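Local structure of DUF269-containing protein (3NJ2) at residues B[34-39]-B[148-153]; B[43-48]-B[56-61]; B[75-80]-B[136-141]. The protein is of unknown function but belongs to the DUF269 family and is associated with nitrogen fixation in a cyanobacterium. All coordinates share one frame; numbering follows the deposited sequence.

Contact 1: residues B[34-39]-B[148-153]; sequences SPFLQS and EKLNDQ
S34 and N151 meet through their polar ends, the hydroxyl of one against the amide oxygen of the other. S34 OG donates to N151 OD1 across a short 2.5 Å. The donor does not approach on a lone pair. It stands above the carbonyl plane, about 40° out of it. Both groups reach the meeting point from similar conformers: OG of S34 and CG of N151 each lie opposite their own backbone N, beside the carbonyl carbon. The same S34 OG also accepts from L37 N at 3.0 Å, in a nearly straight bond of 175°. S34 is thus the N-cap of helix 35-46, and its hydroxyl works in two directions. It closes the first turn of its own helix and ties that turn to helix 147-167. The two short helical segments cross almost at right angles, 96° between their directions, with axes 9.2 Å apart at closest approach. L37 lies nearest N151 at the crossing. Its side chain runs across that of N151, and its CG comes 3.7 Å from N151 OD1. From there CD2 of L37 reaches CD2 of L150 at 3.7 Å, the two leucines meeting at a slant. F36 comes in from another direction. N151 OD1 lies at the edge of its ring, near the ring plane, and the ring and the amide are turned partly out of parallel. F36 CE2 approaches the backbone oxygen of L150 at 3.7 Å, while L150 CD1 is 4.2 Å from the same ring carbon. The amide oxygen therefore sits among S34, F36 and L37. Beyond the pair, I96 and L99 of helix 83-104 pack on F36, and L30 of helix 24-33 touches both L37 and N151.

Contact 2: residues B[43-48]-B[56-61]; sequences QIRAYD and WTDELV
R45 reaches D58 and the W56 carbonyl because its CG lies opposite its own carbonyl carbon (chi1 -64°) and the chain then runs extended from CG to NE. D58 starts with the same kind of first torsion (chi1 -63°), and the two side chains cross at about a right angle. R45 NH2 is held twice. It donates to D58 OD1 at 2.8 Å in a salt bridge and to W56 O at 2.9 Å. Both acceptors lie close to the guanidinium plane. D58 OD1 uses its anti lone pair, and the carboxylate is turned 52° from the guanidinium. R45 NE adds a weak bond to the same oxygen, which also accepts from a water at 2.5 Å. V61 CG2 lies over one guanidinium face, 3.8 Å from R45 NH2. On its other branch, V61 CG1 presses on I44 CG2 at 3.3 Å, tighter than usual van der Waals contact. A leucine in place of R45 would probably leave D58 without its charged mate and the W56 carbonyl without this donor. T57 is the N-cap of helix 58-62, with a weak bond from L60 N to T57 OG1. The contact thus ties the C-terminal end of helix 35-46 to the start of helix 58-62, with helix 83-104 against I44 and helix 24-33 against D58.

Contact 3: residues B[75-80]-B[136-141]; sequences ISLEGD and LRDAHR
I75 CA lies 5.8 Å from R141 CA, and L77 CA 6.0 Å from H140 CA; residues 75-80 form an irregular loop, while 136-141 leaves a strand and makes a 3-10 turn at 139-140. The H140 ring is the centre of the contact. Its imidazole is flanked on one face by L77, whose CA stands 3.9 Å from the ring centroid and only 11° off the normal, a CH-pi contact. L77 CD2 lies on the same side of the ring, 3.6 Å from H140 ND1. At the edge of the ring, H140 NE2 donates to G79 O at 2.9 Å. The oxygen is close to the ring plane, but the nitrogen stands well above the plane of the G79 carbonyl. R141 CG lies opposite its carbonyl carbon (chi1 -62°), and the extended chain beyond brings the guanidinium side-on to I75 O. NE donates to that oxygen at 2.8 Å and NH2 at 3.2 Å, the first in the carbonyl plane and the second tilted from it. L77 CG lies over one face of this guanidinium, so the leucine sits against both flat groups, and its CD1 meets D138 OD1 at 3.6 Å. S76 OG accepts from E78 N in an ST turn. The contact joins the loop before helix 83-104 to the loop that follows strand 129-136. Its chemistry is side-chain donors on backbone carbonyls, through I75 O and G79 O; no backbone pairing joins the two segments. H140 NE2 must carry a hydrogen to donate; H140 ND1 is buried with no partner in the model.

In the fold
Contacts 1 and 2 share helix 35-46, one near its start and the other at its end. Their centres are 14 Å apart, and Q38 NE2 probably bonds to D58 OD2 between them. Contact 3 lies apart, with its centre 23 Å from each of the others, on the surface beyond the three-stranded antiparallel sheet's last strand. Along the chain, contact 2 closes before contact 3 opens, and both fall within the span between the two segments of contact 1. That long-range contact thus brings helix 147-167 back to the N-terminal helices, while contact 3 fastens the loops leading into helices 83-104 and 147-167.

Contact 1: residues B[34-39]-B[148-153]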
loop_
_atom_site.group_PDB
_atom_site.type_symbol
_atom_site.label_atom_id
_atom_site.label_comp_id
_atom_site.label_asym_id
_atom_site.label_seq_id
_atom_site.Cartn_x
_atom_site.Cartn_y
_atom_site.Cartn_z
ATOM N N SER B 34 -16.578 -23.540 4.314
ATOM C CA SER B 34 -15.419 -23.007 3.615
ATOM C C SER B 34 -14.326 -22.416 4.457
ATOM O O SER B 34 -14.587 -21.539 5.234
ATOM C CB SER B 34 -15.908 -21.925 2.643
ATOM O OG SER B 34 -14.776 -21.184 2.142
ATOM N N PRO B 35 -13.050 -22.864 4.327
ATOM C CA PRO B 35 -12.010 -22.232 5.167
ATOM C C PRO B 35 -11.856 -20.735 4.806
ATOM O O PRO B 35 -11.581 -19.970 5.666
ATOM C CB PRO B 35 -10.746 -23.033 4.823
ATOM C CG PRO B 35 -11.317 -24.391 4.527
ATOM C CD PRO B 35 -12.589 -24.153 3.725
ATOM N N PHE B 36 -12.059 -20.404 3.512
ATOM C CA PHE B 36 -12.012 -19.000 3.114
ATOM C C PHE B 36 -13.103 -18.167 3.743
ATOM O O PHE B 36 -12.783 -17.165 4.326
ATOM C CB PHE B 36 -11.894 -18.749 1.586
ATOM C CG PHE B 36 -11.923 -17.303 1.306
ATOM C CD1 PHE B 36 -10.756 -16.490 1.556
ATOM C CD2 PHE B 36 -13.101 -16.685 0.817
ATOM C CE1 PHE B 36 -10.810 -15.070 1.368
ATOM C CE2 PHE B 36 -13.097 -15.322 0.658
ATOM C CZ PHE B 36 -11.985 -14.528 0.970
ATOM N N LEU B 37 -14.347 -18.623 3.596
ATOM C CA LEU B 37 -15.395 -17.817 4.191
ATOM C C LEU B 37 -15.284 -17.736 5.703
ATOM O O LEU B 37 -15.639 -16.721 6.291
ATOM C CB LEU B 37 -16.782 -18.318 3.705
ATOM C CG LEU B 37 -17.062 -18.288 2.211
ATOM C CD1 LEU B 37 -18.449 -18.839 1.772
ATOM C CD2 LEU B 37 -16.843 -16.858 1.707
ATOM N N GLN B 38 -14.852 -18.840 6.333
ATOM C CA GLN B 38 -14.607 -18.798 7.715
ATOM C C GLN B 38 -13.498 -17.759 8.102
ATOM O O GLN B 38 -13.618 -17.019 9.077
ATOM C CB GLN B 38 -14.410 -20.193 8.272
ATOM C CG GLN B 38 -15.744 -20.955 8.443
ATOM C CD GLN B 38 -16.632 -20.271 9.475
ATOM O OE1 GLN B 38 -16.216 -20.106 10.644
ATOM N NE2 GLN B 38 -17.829 -19.848 9.049
ATOM N N SER B 39 -12.433 -17.710 7.334
ATOM C CA SER B 39 -11.408 -16.728 7.526
ATOM C C SER B 39 -11.962 -15.341 7.366
ATOM O O SER B 39 -11.689 -14.503 8.151
ATOM C CB SER B 39 -10.294 -16.909 6.497
ATOM O OG SER B 39 -9.164 -16.165 6.915
ATOM N N GLU B 148 -20.742 -18.217 -3.814
ATOM C CA GLU B 148 -19.816 -19.082 -4.577
ATOM C C GLU B 148 -18.720 -18.303 -5.241
ATOM O O GLU B 148 -17.559 -18.725 -5.194
ATOM C CB GLU B 148 -20.552 -19.893 -5.650
ATOM C CG GLU B 148 -21.354 -21.018 -5.070
ATOM C CD GLU B 148 -22.737 -20.616 -4.494
ATOM O OE1 GLU B 148 -23.240 -19.444 -4.624
ATOM O OE2 GLU B 148 -23.320 -21.535 -3.857
ATOM N N LYS B 149 -19.068 -17.182 -5.880
ATOM C CA LYS B 149 -18.019 -16.384 -6.569
ATOM C C LYS B 149 -17.085 -15.735 -5.566
ATOM O O LYS B 149 -15.883 -15.647 -5.790
ATOM C CB LYS B 149 -18.608 -15.335 -7.492
ATOM C CG LYS B 149 -19.354 -15.962 -8.700
ATOM C CD LYS B 149 -19.593 -14.875 -9.713
ATOM C CE LYS B 149 -20.282 -15.418 -10.956
ATOM N NZ LYS B 149 -19.484 -16.613 -11.387
ATOM N N LEU B 150 -17.647 -15.273 -4.450
ATOM C CA LEU B 150 -16.771 -14.747 -3.341
ATOM C C LEU B 150 -15.800 -15.848 -2.853
ATOM O O LEU B 150 -14.580 -15.591 -2.701
ATOM C CB LEU B 150 -17.728 -14.338 -2.194
ATOM C CG LEU B 150 -17.000 -13.981 -0.853
ATOM C CD1 LEU B 150 -16.046 -12.801 -0.998
ATOM C CD2 LEU B 150 -18.020 -13.638 0.201
ATOM N N ASN B 151 -16.341 -17.024 -2.594
ATOM C CA ASN B 151 -15.552 -18.047 -2.002
ATOM C C ASN B 151 -14.463 -18.496 -3.006
ATOM O O ASN B 151 -13.303 -18.646 -2.646
ATOM C CB ASN B 151 -16.414 -19.248 -1.650
ATOM C CG ASN B 151 -15.586 -20.324 -1.099
ATOM O OD1 ASN B 151 -14.871 -20.084 -0.134
ATOM N ND2 ASN B 151 -15.672 -21.537 -1.663
ATOM N N ASP B 152 -14.865 -18.617 -4.275
ATOM C CA ASP B 152 -13.922 -19.136 -5.246
ATOM C C ASP B 152 -12.814 -18.109 -5.511
ATOM O O ASP B 152 -11.609 -18.475 -5.622
ATOM C CB ASP B 152 -14.590 -19.444 -6.575
ATOM C CG ASP B 152 -15.579 -20.649 -6.513
ATOM O OD1 ASP B 152 -15.579 -21.451 -5.543
ATOM O OD2 ASP B 152 -16.388 -20.747 -7.465
ATOM N N GLN B 153 -13.157 -16.808 -5.625
ATOM C CA GLN B 153 -12.101 -15.828 -5.831
ATOM C C GLN B 153 -11.161 -15.669 -4.656
ATOM O O GLN B 153 -9.937 -15.619 -4.862
ATOM C CB GLN B 153 -12.658 -14.478 -6.227
ATOM C CG GLN B 153 -13.387 -14.614 -7.502
ATOM C CD GLN B 153 -14.070 -13.364 -7.963
ATOM O OE1 GLN B 153 -13.643 -12.226 -7.648
ATOM N NE2 GLN B 153 -15.169 -13.562 -8.717
#

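Contact 2: residues B[43-48]-B[56-61]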
loop_
_atom_site.group_PDB
_atom_site.type_symbol
_atom_site.label_atom_id
_atom_site.label_comp_id
_atom_site.label_asym_id
_atom_site.label_seq_id
_atom_site.Cartn_x
_atom_site.Cartn_y
_atom_site.Cartn_z
ATOM N N GLN B 43 -12.178 -12.250 10.234
ATOM C CA GLN B 43 -11.638 -10.925 10.113
ATOM C C GLN B 43 -12.703 -9.853 10.327
ATOM O O GLN B 43 -12.474 -8.915 11.003
ATOM C CB GLN B 43 -10.912 -10.738 8.731
ATOM C CG GLN B 43 -9.718 -11.717 8.596
ATOM C CD GLN B 43 -8.526 -11.315 9.495
ATOM O OE1 GLN B 43 -8.276 -10.139 9.703
ATOM N NE2 GLN B 43 -7.816 -12.287 10.000
ATOM N N ILE B 44 -13.876 -10.026 9.757
ATOM C CA ILE B 44 -14.972 -9.026 9.867
ATOM C C ILE B 44 -15.269 -8.818 11.384
ATOM O O ILE B 44 -15.425 -7.678 11.866
ATOM C CB ILE B 44 -16.277 -9.405 9.069
ATOM C CG1 ILE B 44 -16.049 -9.350 7.548
ATOM C CG2 ILE B 44 -17.371 -8.393 9.417
ATOM C CD1 ILE B 44 -15.837 -7.886 7.015
ATOM N N ARG B 45 -15.336 -9.938 12.119
ATOM C CA ARG B 45 -15.657 -9.857 13.567
ATOM C C ARG B 45 -14.564 -9.238 14.383
ATOM O O ARG B 45 -14.790 -8.638 15.459
ATOM C CB ARG B 45 -15.996 -11.247 14.116
ATOM C CG ARG B 45 -17.317 -11.845 13.449
ATOM C CD ARG B 45 -17.744 -13.139 14.159
ATOM N NE ARG B 45 -18.921 -13.890 13.669
ATOM C CZ ARG B 45 -20.190 -13.515 13.855
ATOM N NH1 ARG B 45 -20.439 -12.443 14.595
ATOM N NH2 ARG B 45 -21.131 -14.210 13.280
ATOM N N ALA B 46 -13.338 -9.388 13.908
ATOM C CA ALA B 46 -12.177 -8.880 14.632
ATOM C C ALA B 46 -12.077 -7.354 14.496
ATOM O O ALA B 46 -11.394 -6.720 15.288
ATOM C CB ALA B 46 -10.912 -9.575 14.062
ATOM N N TYR B 47 -12.741 -6.779 13.490
ATOM C CA TYR B 47 -12.635 -5.354 13.196
ATOM C C TYR B 47 -13.959 -4.640 13.364
ATOM O O TYR B 47 -14.476 -3.945 12.469
ATOM C CB TYR B 47 -11.942 -5.108 11.829
ATOM C CG TYR B 47 -10.477 -5.540 11.846
ATOM C CD1 TYR B 47 -9.466 -4.690 12.332
ATOM C CD2 TYR B 47 -10.090 -6.792 11.356
ATOM C CE1 TYR B 47 -8.145 -5.074 12.326
ATOM C CE2 TYR B 47 -8.767 -7.224 11.369
ATOM C CZ TYR B 47 -7.774 -6.349 11.867
ATOM O OH TYR B 47 -6.472 -6.791 11.880
ATOM N N ASP B 48 -14.535 -4.872 14.526
ATOM C CA ASP B 48 -15.894 -4.480 14.835
ATOM C C ASP B 48 -15.860 -3.646 16.102
ATOM O O ASP B 48 -16.008 -4.198 17.211
ATOM C CB ASP B 48 -16.714 -5.763 15.059
ATOM C CG ASP B 48 -18.192 -5.500 15.353
ATOM O OD1 ASP B 48 -18.669 -4.360 15.280
ATOM O OD2 ASP B 48 -18.900 -6.479 15.633
ATOM N N TRP B 56 -25.261 -11.765 15.608
ATOM C CA TRP B 56 -25.742 -12.223 14.295
ATOM C C TRP B 56 -24.936 -13.395 13.734
ATOM O O TRP B 56 -23.780 -13.549 14.105
ATOM C CB TRP B 56 -25.703 -11.098 13.211
ATOM C CG TRP B 56 -26.451 -9.809 13.668
ATOM C CD1 TRP B 56 -25.913 -8.568 14.001
ATOM C CD2 TRP B 56 -27.863 -9.683 13.854
ATOM N NE1 TRP B 56 -26.933 -7.706 14.391
ATOM C CE2 TRP B 56 -28.116 -8.373 14.267
ATOM C CE3 TRP B 56 -28.952 -10.560 13.631
ATOM C CZ2 TRP B 56 -29.428 -7.901 14.541
ATOM C CZ3 TRP B 56 -30.224 -10.120 13.921
ATOM C CH2 TRP B 56 -30.451 -8.770 14.310
ATOM N N THR B 57 -25.595 -14.183 12.883
ATOM C CA THR B 57 -24.913 -15.285 12.235
ATOM C C THR B 57 -23.784 -14.902 11.332
ATOM O O THR B 57 -23.768 -13.775 10.788
ATOM C CB THR B 57 -25.845 -16.189 11.442
ATOM O OG1 THR B 57 -26.484 -15.529 10.396
ATOM C CG2 THR B 57 -26.968 -16.670 12.328
ATOM N N ASP B 58 -22.938 -15.884 11.074
ATOM C CA ASP B 58 -21.900 -15.687 10.046
ATOM C C ASP B 58 -22.470 -15.253 8.718
ATOM O O ASP B 58 -21.832 -14.465 8.067
ATOM C CB ASP B 58 -21.049 -16.962 9.884
ATOM C CG ASP B 58 -20.275 -17.351 11.141
ATOM O OD1 ASP B 58 -20.081 -16.613 12.172
ATOM O OD2 ASP B 58 -19.711 -18.499 11.040
ATOM N N GLU B 59 -23.591 -15.808 8.299
ATOM C CA GLU B 59 -24.165 -15.545 6.981
ATOM C C GLU B 59 -24.508 -14.070 6.909
ATOM O O GLU B 59 -24.307 -13.369 5.865
ATOM C CB GLU B 59 -25.454 -16.410 6.849
ATOM C CG GLU B 59 -25.083 -17.871 6.639
ATOM C CD GLU B 59 -24.667 -18.699 7.907
ATOM O OE1 GLU B 59 -24.935 -18.345 9.065
ATOM O OE2 GLU B 59 -24.074 -19.795 7.730
ATOM N N LEU B 60 -25.085 -13.540 7.974
ATOM C CA LEU B 60 -25.470 -12.137 7.953
ATOM C C LEU B 60 -24.247 -11.221 7.906
ATOM O O LEU B 60 -24.233 -10.128 7.221
ATOM C CB LEU B 60 -26.297 -11.798 9.189
ATOM C CG LEU B 60 -27.074 -10.515 9.105
ATOM C CD1 LEU B 60 -27.869 -10.277 7.773
ATOM C CD2 LEU B 60 -28.024 -10.376 10.377
ATOM N N VAL B 61 -23.211 -11.613 8.623
ATOM C CA VAL B 61 -21.976 -10.853 8.717
ATOM C C VAL B 61 -21.286 -10.671 7.357
ATOM O O VAL B 61 -20.811 -9.521 7.070
ATOM C CB VAL B 61 -21.075 -11.399 9.862
ATOM C CG1 VAL B 61 -19.657 -10.794 9.766
ATOM C CG2 VAL B 61 -21.752 -11.063 11.223
HETATM O O HOH W 1 -18.402 -17.133 13.949
#

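Contact 3: residues B[75-80]-B[136-141]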
loop_
_atom_site.group_PDB
_atom_site.type_symbol
_atom_site.label_atom_id
_atom_site.label_comp_id
_atom_site.label_asym_id
_atom_site.label_seq_id
_atom_site.Cartn_x
_atom_site.Cartn_y
_atom_site.Cartn_z
ATOM N N ILE B 75 -23.744 1.554 -8.050
ATOM C CA ILE B 75 -23.122 2.318 -6.960
ATOM C C ILE B 75 -22.303 3.497 -7.513
ATOM O O ILE B 75 -21.499 3.282 -8.456
ATOM C CB ILE B 75 -22.227 1.382 -6.052
ATOM C CG1 ILE B 75 -23.144 0.352 -5.373
ATOM C CG2 ILE B 75 -21.395 2.159 -5.000
ATOM C CD1 ILE B 75 -22.421 -0.762 -4.618
ATOM N N SER B 76 -22.491 4.688 -6.930
ATOM C CA SER B 76 -21.769 5.881 -7.331
ATOM C C SER B 76 -20.282 5.826 -6.929
ATOM O O SER B 76 -19.884 5.450 -5.793
ATOM C CB SER B 76 -22.404 7.195 -6.834
ATOM O OG SER B 76 -21.540 8.284 -7.090
ATOM N N LEU B 77 -19.468 6.279 -7.854
ATOM C CA LEU B 77 -18.066 6.495 -7.601
ATOM C C LEU B 77 -17.707 7.910 -7.096
ATOM O O LEU B 77 -16.556 8.227 -6.871
ATOM C CB LEU B 77 -17.252 6.086 -8.878
ATOM C CG LEU B 77 -17.315 4.666 -9.449
ATOM C CD1 LEU B 77 -16.244 4.587 -10.443
ATOM C CD2 LEU B 77 -17.071 3.549 -8.420
ATOM N N GLU B 78 -18.726 8.753 -6.850
ATOM C CA GLU B 78 -18.458 10.110 -6.396
ATOM C C GLU B 78 -17.838 10.353 -4.997
ATOM O O GLU B 78 -16.951 11.183 -4.827
ATOM C CB GLU B 78 -19.695 10.966 -6.663
ATOM C CG GLU B 78 -19.739 11.382 -8.130
ATOM C CD GLU B 78 -20.669 12.534 -8.354
ATOM O OE1 GLU B 78 -21.008 13.205 -7.342
ATOM O OE2 GLU B 78 -21.052 12.777 -9.522
ATOM N N GLY B 79 -18.215 9.633 -3.968
ATOM C CA GLY B 79 -17.354 9.891 -2.766
ATOM C C GLY B 79 -15.874 9.544 -2.937
ATOM O O GLY B 79 -15.496 8.991 -3.975
ATOM N N ASP B 80 -15.025 9.950 -1.984
ATOM C CA ASP B 80 -13.978 9.049 -1.488
ATOM C C ASP B 80 -14.716 7.778 -1.140
ATOM O O ASP B 80 -15.939 7.796 -0.942
ATOM C CB ASP B 80 -13.303 9.607 -0.195
ATOM C CG ASP B 80 -11.989 10.371 -0.465
ATOM O OD1 ASP B 80 -11.755 10.801 -1.624
ATOM O OD2 ASP B 80 -11.191 10.553 0.519
ATOM N N LEU B 136 -6.837 -2.681 -8.033
ATOM C CA LEU B 136 -8.208 -2.392 -7.637
ATOM C C LEU B 136 -8.749 -1.197 -8.426
ATOM O O LEU B 136 -8.040 -0.208 -8.656
ATOM C CB LEU B 136 -8.321 -2.019 -6.149
ATOM C CG LEU B 136 -7.704 -3.059 -5.236
ATOM C CD1 LEU B 136 -7.757 -2.540 -3.782
ATOM C CD2 LEU B 136 -8.335 -4.437 -5.471
ATOM N N ARG B 137 -9.954 -1.338 -8.960
ATOM C CA ARG B 137 -10.559 -0.272 -9.726
ATOM C C ARG B 137 -12.038 -0.227 -9.276
ATOM O O ARG B 137 -12.618 -1.311 -8.908
ATOM C CB ARG B 137 -10.369 -0.486 -11.275
ATOM C CG ARG B 137 -11.131 -1.575 -11.860
ATOM C CD ARG B 137 -10.930 -1.699 -13.412
ATOM N NE ARG B 137 -11.868 -2.665 -13.937
ATOM C CZ ARG B 137 -11.714 -3.412 -15.030
ATOM N NH1 ARG B 137 -10.623 -3.344 -15.788
ATOM N NH2 ARG B 137 -12.685 -4.251 -15.360
ATOM N N ASP B 138 -12.653 0.978 -9.339
ATOM C CA ASP B 138 -14.119 1.120 -9.029
ATOM C C ASP B 138 -14.375 0.519 -7.653
ATOM O O ASP B 138 -15.374 -0.189 -7.499
ATOM C CB ASP B 138 -14.979 0.365 -10.092
ATOM C CG ASP B 138 -14.672 0.876 -11.523
ATOM O OD1 ASP B 138 -14.082 1.992 -11.634
ATOM O OD2 ASP B 138 -14.959 0.134 -12.440
ATOM N N ALA B 139 -13.462 0.817 -6.685
ATOM C CA ALA B 139 -13.491 0.092 -5.402
ATOM C C ALA B 139 -14.805 0.315 -4.651
ATOM O O ALA B 139 -15.257 -0.552 -3.877
ATOM C CB ALA B 139 -12.372 0.519 -4.582
ATOM N N HIS B 140 -15.486 1.435 -4.906
ATOM C CA HIS B 140 -16.800 1.691 -4.225
ATOM C C HIS B 140 -17.765 0.531 -4.511
ATOM O O HIS B 140 -18.668 0.274 -3.688
ATOM C CB HIS B 140 -17.458 2.987 -4.772
ATOM C CG HIS B 140 -16.572 4.187 -4.742
ATOM N ND1 HIS B 140 -15.307 4.254 -5.318
ATOM C CD2 HIS B 140 -16.756 5.381 -4.130
ATOM C CE1 HIS B 140 -14.790 5.460 -5.104
ATOM N NE2 HIS B 140 -15.640 6.149 -4.350
ATOM N N ARG B 141 -17.684 -0.103 -5.697
ATOM C CA ARG B 141 -18.564 -1.205 -6.178
ATOM C C ARG B 141 -18.096 -2.622 -5.759
ATOM O O ARG B 141 -18.550 -3.596 -6.366
ATOM C CB ARG B 141 -18.614 -1.133 -7.674
ATOM C CG ARG B 141 -19.225 0.212 -8.155
ATOM C CD ARG B 141 -19.398 0.237 -9.683
ATOM N NE ARG B 141 -19.885 1.580 -10.018
ATOM C CZ ARG B 141 -19.907 2.068 -11.261
ATOM N NH1 ARG B 141 -19.432 1.332 -12.265
ATOM N NH2 ARG B 141 -20.445 3.260 -11.479
#